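Local coordinates for protein short chain dehydrogenase (A0QTM2 homolog) (Mycobacterium thermoresistibile, PDB 3SC4) that probably catalyses an NAD(P)-dependent oxidation or reduction of an alcohol or carbonyl substrate, at residues I104-I109 against T164-A169; P153-P158 against A169-T174. One frame throughout, in Å; residues are numbered along the deposited sequence.

Contact 1 (I104-I109 against T164-A169); sequences INLGSI and TPYMMA
The irregular segment 104-109 runs across the first turn of helix 164-183 in the opposite sense to it, with Asn-105 CA 6.3 Å from Tyr-166 CA and Ser-108 CA 6.0 Å from Thr-164 CA. Tyr-166 buries more surface here than any other residue. Its CG is anti to the backbone N (chi1 -172°), which extends the ring along the loop. Ile-104, also with CG1 anti to its N, crosses the ring obliquely: CG1 sits over one face, 3.9 Å from the centroid, in a CH-pi contact, and CD1 reaches the phenol end, 3.5 Å from Tyr-166 CZ. Leu-106 lies alongside, pointing the same way, its CD2 touching Tyr-166 CD2 obliquely at 3.7 Å. Asn-105 O lies against Tyr-166 CB, 3.4 Å away. Pro-165 suits the first helical turn, where its missing N-H costs no helical bond; its CD rests 3.5 Å from Gly-107 O. The loop keeps its bend through an Asx turn, Gly-107 N giving a 2.7 Å hydrogen bond to Asn-105 OD1, nearly along the C=O axis. Glu-183 of the second subunit ties the segments together, accepting from the backbone N of both Ile-109 and Thr-164. Tyr-166 and Lys-170 fit the Tyr-x-x-x-Lys signature of short chain dehydrogenases, in which the tyrosine usually acts as the catalytic acid-base, so the loop after strand 96-99 probably borders the active site.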
ATOM      1  N   ILE B 104      -1.453  -1.012  14.811  1.00 19.39           N
ATOM      2  CA  ILE B 104      -0.464   0.042  14.896  1.00 19.74           C
ATOM      3  C   ILE B 104       0.844  -0.449  15.532  1.00 20.49           C
ATOM      4  O   ILE B 104       0.831  -1.239  16.452  1.00 20.34           O
ATOM      5  CB  ILE B 104      -1.027   1.232  15.664  1.00 19.75           C
ATOM      6  CG1 ILE B 104      -0.071   2.424  15.553  1.00 21.15           C
ATOM      7  CG2 ILE B 104      -1.309   0.831  17.109  1.00 19.72           C
ATOM      8  CD1 ILE B 104      -0.759   3.845  15.738  1.00 18.63           C
ATOM      9  N   ASN B 105       1.956  -0.017  14.949  1.00 20.62           N
ATOM     10  CA  ASN B 105       3.287  -0.136  15.502  1.00 21.33           C
ATOM     11  C   ASN B 105       4.064   0.974  14.787  1.00 21.20           C
ATOM     12  O   ASN B 105       3.938   1.108  13.572  1.00 20.63           O
ATOM     13  CB  ASN B 105       3.891  -1.505  15.235  1.00 21.62           C
ATOM     14  CG  ASN B 105       5.342  -1.628  15.704  1.00 22.86           C
ATOM     15  OD1 ASN B 105       6.125  -0.691  15.608  1.00 25.51           O
ATOM     16  ND2 ASN B 105       5.705  -2.804  16.165  1.00 23.31           N
ATOM     17  N   LEU B 106       4.826   1.771  15.539  1.00 20.83           N
ATOM     18  CA  LEU B 106       5.401   2.996  14.987  1.00 20.99           C
ATOM     19  C   LEU B 106       6.907   2.840  14.792  1.00 20.37           C
ATOM     20  O   LEU B 106       7.637   3.832  14.652  1.00 20.78           O
ATOM     21  CB  LEU B 106       5.081   4.213  15.887  1.00 21.36           C
ATOM     22  CG  LEU B 106       3.578   4.470  16.148  1.00 23.33           C
ATOM     23  CD1 LEU B 106       3.367   5.727  16.997  1.00 24.90           C
ATOM     24  CD2 LEU B 106       2.813   4.623  14.850  1.00 23.32           C
ATOM     25  N   GLY B 107       7.378   1.599  14.786  1.00 19.14           N
ATOM     26  CA  GLY B 107       8.800   1.344  14.576  1.00 19.03           C
ATOM     27  C   GLY B 107       9.169   1.404  13.108  1.00 18.61           C
ATOM     28  O   GLY B 107       8.291   1.453  12.234  1.00 17.52           O
ATOM     29  N   SER B 108      10.472   1.379  12.849  1.00 18.99           N
ATOM     30  CA  SER B 108      11.005   1.371  11.509  1.00 19.34           C
ATOM     31  C   SER B 108      11.055  -0.040  10.926  1.00 19.60           C
ATOM     32  O   SER B 108      10.779  -1.006  11.608  1.00 20.03           O
ATOM     33  CB  SER B 108      12.418   1.937  11.524  1.00 20.68           C
ATOM     34  OG  SER B 108      13.373   0.957  11.928  1.00 22.12           O
ATOM     35  N   ILE B 109      11.432  -0.145   9.653  1.00 19.61           N
ATOM     36  CA  ILE B 109      11.636  -1.427   8.995  1.00 18.78           C
ATOM     37  C   ILE B 109      12.679  -2.276   9.732  1.00 20.49           C
ATOM     38  O   ILE B 109      12.634  -3.516   9.727  1.00 20.87           O
ATOM     39  CB  ILE B 109      12.031  -1.206   7.531  1.00 18.59           C
ATOM     40  CG1 ILE B 109      12.254  -2.539   6.797  1.00 18.44           C
ATOM     41  CG2 ILE B 109      13.269  -0.326   7.411  1.00 16.57           C
ATOM     42  CD1 ILE B 109      12.098  -2.422   5.238  1.00 17.49           C
ATOM     43  N   THR B 164       7.660   3.386   8.263  1.00 20.01           N
ATOM     44  CA  THR B 164       7.340   2.714   7.003  1.00 18.96           C
ATOM     45  C   THR B 164       6.242   1.651   7.079  1.00 17.27           C
ATOM     46  O   THR B 164       5.282   1.702   6.345  1.00 16.99           O
ATOM     47  CB  THR B 164       8.625   2.153   6.396  1.00 19.08           C
ATOM     48  OG1 THR B 164       9.503   3.257   6.143  1.00 20.31           O
ATOM     49  CG2 THR B 164       8.337   1.403   5.128  1.00 19.11           C
ATOM     50  N   PRO B 165       6.357   0.706   7.993  1.00 16.48           N
ATOM     51  CA  PRO B 165       5.306  -0.310   8.064  1.00 15.72           C
ATOM     52  C   PRO B 165       3.913   0.264   8.234  1.00 14.76           C
ATOM     53  O   PRO B 165       2.982  -0.090   7.500  1.00 15.89           O
ATOM     54  CB  PRO B 165       5.700  -1.128   9.306  1.00 16.15           C
ATOM     55  CG  PRO B 165       7.173  -0.873   9.452  1.00 16.84           C
ATOM     56  CD  PRO B 165       7.378   0.528   9.031  1.00 16.53           C
ATOM     57  N   TYR B 166       3.752   1.133   9.207  1.00 14.48           N
ATOM     58  CA  TYR B 166       2.450   1.722   9.500  1.00 13.80           C
ATOM     59  C   TYR B 166       1.991   2.647   8.383  1.00 12.88           C
ATOM     60  O   TYR B 166       0.839   2.609   8.011  1.00 11.82           O
ATOM     61  CB  TYR B 166       2.487   2.469  10.846  1.00 14.22           C
ATOM     62  CG  TYR B 166       1.153   2.948  11.348  1.00 13.07           C
ATOM     63  CD1 TYR B 166       0.122   2.063  11.579  1.00 13.23           C
ATOM     64  CD2 TYR B 166       0.945   4.281  11.620  1.00 14.08           C
ATOM     65  CE1 TYR B 166      -1.130   2.519  12.052  1.00 15.49           C
ATOM     66  CE2 TYR B 166      -0.267   4.752  12.081  1.00 15.98           C
ATOM     67  CZ  TYR B 166      -1.321   3.878  12.288  1.00 16.43           C
ATOM     68  OH  TYR B 166      -2.533   4.364  12.767  1.00 15.47           O
ATOM     69  N   MET B 167       2.888   3.472   7.847  1.00 13.65           N
ATOM     70  CA  MET B 167       2.531   4.340   6.724  1.00 13.51           C
ATOM     71  C   MET B 167       2.074   3.499   5.551  1.00 13.79           C
ATOM     72  O   MET B 167       1.099   3.833   4.891  1.00 14.16           O
ATOM     73  CB  MET B 167       3.704   5.198   6.317  1.00 13.87           C
ATOM     74  CG  MET B 167       3.465   6.036   5.090  1.00 13.40           C
ATOM     75  SD  MET B 167       3.895   5.172   3.546  1.00 14.87           S
ATOM     76  CE  MET B 167       5.673   4.902   3.751  1.00  9.77           C
ATOM     77  N   MET B 168       2.774   2.404   5.285  1.00 13.89           N
ATOM     78  CA  MET B 168       2.367   1.516   4.178  1.00 14.52           C
ATOM     79  C   MET B 168       0.934   0.994   4.359  1.00 14.09           C
ATOM     80  O   MET B 168       0.152   0.922   3.398  1.00 14.72           O
ATOM     81  CB  MET B 168       3.325   0.312   4.042  1.00 14.28           C
ATOM     82  CG  MET B 168       4.606   0.669   3.367  1.00 14.30           C
ATOM     83  SD  MET B 168       5.793  -0.677   3.440  1.00 15.14           S
ATOM     84  CE  MET B 168       4.962  -1.902   2.407  1.00 15.44           C
ATOM     85  N   ALA B 169       0.637   0.564   5.575  1.00 13.78           N
ATOM     86  CA  ALA B 169      -0.647  -0.009   5.890  1.00 13.40           C
ATOM     87  C   ALA B 169      -1.718   1.070   5.798  1.00 13.33           C
ATOM     88  O   ALA B 169      -2.744   0.871   5.134  1.00 13.72           O
ATOM     89  CB  ALA B 169      -0.629  -0.673   7.278  1.00 12.54           C
TER

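Contact 2 (P153-P158 against A169-T174); sequences PIRLEP and AKYGMT
The Tyr-171 ring has Ile-154 over one face and the carbonyl of Arg-155 at its edge, near the ring plane; the ring of Trp-273 meets it too, the planes at about 50°. Ile-154 CA stands 4.1 Å above the ring plane, offset toward the rim, while CD1 makes an off-centre CH-pi contact, 4.2 Å from the centroid. With CG1 anti to its carbonyl carbon (chi1 -52°) and the chain turned again at chi2 (-63°), the isoleucine folds CD1 back toward the helix, between Tyr-171 CG and Thr-174 CG2, the latter 3.5 Å from CD1. At the phenol tip Tyr-171 OH donates a short 2.5 Å hydrogen bond to Arg-155 O, in the carbonyl plane and on a lone pair; a tyrosine spans from helix to loop and still ends in a donor. In this Rossmann-type fold the loop joins strand 146-149 to helix 164-183, opening a beta-alpha-beta crossover that ends in strand 190-195, and folds against its own helix. Thr-174 divides its two branches: the methyl meets Ile-154, whereas OG1 bonds to Ser-151 OG and Pro-152 O, earlier in the same loop. Arg-155 bends away to a salt bridge with Asp-275, and Leu-156 of the second subunit packs on Ile-154.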
ATOM      1  N   PRO B 153      -5.127  11.087   4.381  1.00 15.43           N
ATOM      2  CA  PRO B 153      -4.696  11.539   3.051  1.00 15.83           C
ATOM      3  C   PRO B 153      -3.284  11.091   2.778  1.00 15.05           C
ATOM      4  O   PRO B 153      -2.491  10.954   3.728  1.00 14.13           O
ATOM      5  CB  PRO B 153      -4.686  13.075   3.152  1.00 16.28           C
ATOM      6  CG  PRO B 153      -5.398  13.402   4.387  1.00 17.03           C
ATOM      7  CD  PRO B 153      -5.274  12.207   5.314  1.00 15.97           C
ATOM      8  N   ILE B 154      -3.001  10.875   1.496  1.00 14.86           N
ATOM      9  CA  ILE B 154      -1.717  10.445   1.017  1.00 14.89           C
ATOM     10  C   ILE B 154      -0.879  11.699   0.925  1.00 17.05           C
ATOM     11  O   ILE B 154      -1.108  12.557   0.070  1.00 17.64           O
ATOM     12  CB  ILE B 154      -1.771   9.798  -0.359  1.00 14.31           C
ATOM     13  CG1 ILE B 154      -2.824   8.670  -0.417  1.00 14.38           C
ATOM     14  CG2 ILE B 154      -0.401   9.328  -0.765  1.00 12.84           C
ATOM     15  CD1 ILE B 154      -2.593   7.508   0.474  1.00 12.03           C
ATOM     16  N   ARG B 155       0.101  11.780   1.821  1.00 18.79           N
ATOM     17  CA  ARG B 155       1.069  12.871   1.880  1.00 20.60           C
ATOM     18  C   ARG B 155       2.442  12.301   1.487  1.00 20.85           C
ATOM     19  O   ARG B 155       2.921  11.348   2.099  1.00 19.61           O
ATOM     20  CB  ARG B 155       1.128  13.389   3.315  1.00 21.65           C
ATOM     21  CG  ARG B 155      -0.193  13.995   3.833  1.00 23.23           C
ATOM     22  CD  ARG B 155      -0.177  15.468   3.523  1.00 28.09           C
ATOM     23  NE  ARG B 155      -0.430  16.218   4.725  1.00 31.30           N
ATOM     24  CZ  ARG B 155       0.010  17.440   4.980  1.00 33.38           C
ATOM     25  NH1 ARG B 155       0.775  18.111   4.138  1.00 30.94           N
ATOM     26  NH2 ARG B 155      -0.343  17.989   6.127  1.00 37.18           N
ATOM     27  N   LEU B 156       3.065  12.903   0.480  1.00 22.01           N
ATOM     28  CA  LEU B 156       4.246  12.334  -0.170  1.00 22.84           C
ATOM     29  C   LEU B 156       5.546  13.063   0.126  1.00 24.76           C
ATOM     30  O   LEU B 156       6.620  12.623  -0.323  1.00 25.37           O
ATOM     31  CB  LEU B 156       4.040  12.328  -1.688  1.00 22.56           C
ATOM     32  CG  LEU B 156       2.894  11.455  -2.198  1.00 21.76           C
ATOM     33  CD1 LEU B 156       2.740  11.646  -3.728  1.00 19.29           C
ATOM     34  CD2 LEU B 156       3.137   9.995  -1.817  1.00 17.14           C
ATOM     35  N   GLU B 157       5.449  14.174   0.855  1.00 26.18           N
ATOM     36  CA  GLU B 157       6.632  14.873   1.322  1.00 28.35           C
ATOM     37  C   GLU B 157       7.379  13.929   2.286  1.00 27.84           C
ATOM     38  O   GLU B 157       6.759  13.163   3.030  1.00 26.20           O
ATOM     39  CB  GLU B 157       6.273  16.198   2.018  1.00 29.57           C
ATOM     40  CG  GLU B 157       5.427  17.191   1.150  1.00 32.91           C
ATOM     41  CD  GLU B 157       3.886  16.953   1.200  1.00 36.27           C
ATOM     42  OE1 GLU B 157       3.368  16.118   1.975  1.00 34.53           O
ATOM     43  OE2 GLU B 157       3.173  17.612   0.417  1.00 42.93           O
ATOM     44  N   PRO B 158       8.715  13.943   2.227  1.00 28.86           N
ATOM     45  CA  PRO B 158       9.560  13.032   3.019  1.00 28.72           C
ATOM     46  C   PRO B 158       9.190  12.858   4.494  1.00 28.03           C
ATOM     47  O   PRO B 158       9.212  11.738   5.000  1.00 26.95           O
ATOM     48  CB  PRO B 158      10.942  13.665   2.882  1.00 29.56           C
ATOM     49  CG  PRO B 158      10.925  14.185   1.472  1.00 30.22           C
ATOM     50  CD  PRO B 158       9.516  14.689   1.230  1.00 29.69           C
ATOM     51  N   ALA B 169       0.637   0.564   5.575  1.00 13.78           N
ATOM     52  CA  ALA B 169      -0.647  -0.009   5.890  1.00 13.40           C
ATOM     53  C   ALA B 169      -1.718   1.070   5.798  1.00 13.33           C
ATOM     54  O   ALA B 169      -2.744   0.871   5.134  1.00 13.72           O
ATOM     55  CB  ALA B 169      -0.629  -0.673   7.278  1.00 12.54           C
ATOM     56  N   LYS B 170      -1.488   2.223   6.417  1.00 12.81           N
ATOM     57  CA  LYS B 170      -2.527   3.250   6.416  1.00 13.26           C
ATOM     58  C   LYS B 170      -2.715   3.829   5.027  1.00 13.03           C
ATOM     59  O   LYS B 170      -3.841   4.015   4.612  1.00 14.05           O
ATOM     60  CB  LYS B 170      -2.268   4.382   7.430  1.00 13.37           C
ATOM     61  CG  LYS B 170      -2.281   3.976   8.919  1.00 14.43           C
ATOM     62  CD  LYS B 170      -3.484   3.133   9.359  1.00 14.33           C
ATOM     63  CE  LYS B 170      -4.817   3.879   9.271  1.00 15.56           C
ATOM     64  NZ  LYS B 170      -5.916   3.106  10.005  1.00 16.64           N
ATOM     65  N   TYR B 171      -1.642   4.141   4.312  1.00 12.83           N
ATOM     66  CA  TYR B 171      -1.785   4.631   2.950  1.00 13.00           C
ATOM     67  C   TYR B 171      -2.430   3.574   2.032  1.00 13.03           C
ATOM     68  O   TYR B 171      -3.206   3.901   1.125  1.00 13.00           O
ATOM     69  CB  TYR B 171      -0.420   5.041   2.380  1.00 13.69           C
ATOM     70  CG  TYR B 171       0.105   6.421   2.808  1.00 13.55           C
ATOM     71  CD1 TYR B 171      -0.383   7.083   3.918  1.00 13.62           C
ATOM     72  CD2 TYR B 171       1.131   7.016   2.113  1.00 12.71           C
ATOM     73  CE1 TYR B 171       0.140   8.335   4.302  1.00 13.92           C
ATOM     74  CE2 TYR B 171       1.642   8.231   2.478  1.00 13.88           C
ATOM     75  CZ  TYR B 171       1.151   8.893   3.576  1.00 13.66           C
ATOM     76  OH  TYR B 171       1.682  10.122   3.916  1.00 13.58           O
ATOM     77  N   GLY B 172      -2.093   2.306   2.263  1.00 13.01           N
ATOM     78  CA  GLY B 172      -2.693   1.195   1.527  1.00 13.06           C
ATOM     79  C   GLY B 172      -4.203   1.153   1.657  1.00 13.27           C
ATOM     80  O   GLY B 172      -4.898   0.946   0.668  1.00 13.33           O
ATOM     81  N   MET B 173      -4.710   1.389   2.880  1.00 14.21           N
ATOM     82  CA  MET B 173      -6.167   1.513   3.142  1.00 13.86           C
ATOM     83  C   MET B 173      -6.747   2.648   2.337  1.00 13.83           C
ATOM     84  O   MET B 173      -7.773   2.497   1.700  1.00 14.69           O
ATOM     85  CB  MET B 173      -6.474   1.816   4.616  1.00 14.10           C
ATOM     86  CG  MET B 173      -6.598   0.678   5.500  1.00 13.32           C
ATOM     87  SD  MET B 173      -6.982   1.169   7.197  1.00 15.50           S
ATOM     88  CE  MET B 173      -8.767   1.188   7.303  1.00 11.00           C
ATOM     89  N   THR B 174      -6.117   3.805   2.403  1.00 13.71           N
ATOM     90  CA  THR B 174      -6.598   4.964   1.648  1.00 13.78           C
ATOM     91  C   THR B 174      -6.587   4.671   0.145  1.00 14.04           C
ATOM     92  O   THR B 174      -7.574   4.880  -0.554  1.00 15.50           O
ATOM     93  CB  THR B 174      -5.767   6.207   2.022  1.00 14.30           C
ATOM     94  OG1 THR B 174      -6.061   6.581   3.398  1.00 12.44           O
ATOM     95  CG2 THR B 174      -6.033   7.389   1.052  1.00 12.80           C
TER

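Both contacts set a loop against helix 164-183, sharing Ala-169, with centres about 11 Å apart. Contact 1 uses the helix start and a loop that follows strand 96-99, far off in sequence; contact 2 lies one to two turns further on and holds the connection leading into the helix itself. Both are partly buried, but contact 1 includes the exposed Ile-104 and Leu-106, while no touching residue of contact 2 is exposed. Each centres on a tyrosine beneath an isoleucine. Across contact 1 the segments meet through van der Waals and CH-pi contacts, with two backbone carbonyls laid against carbon atoms, whereas contact 2 adds a phenol-to-carbonyl hydrogen bond. The second subunit reaches both.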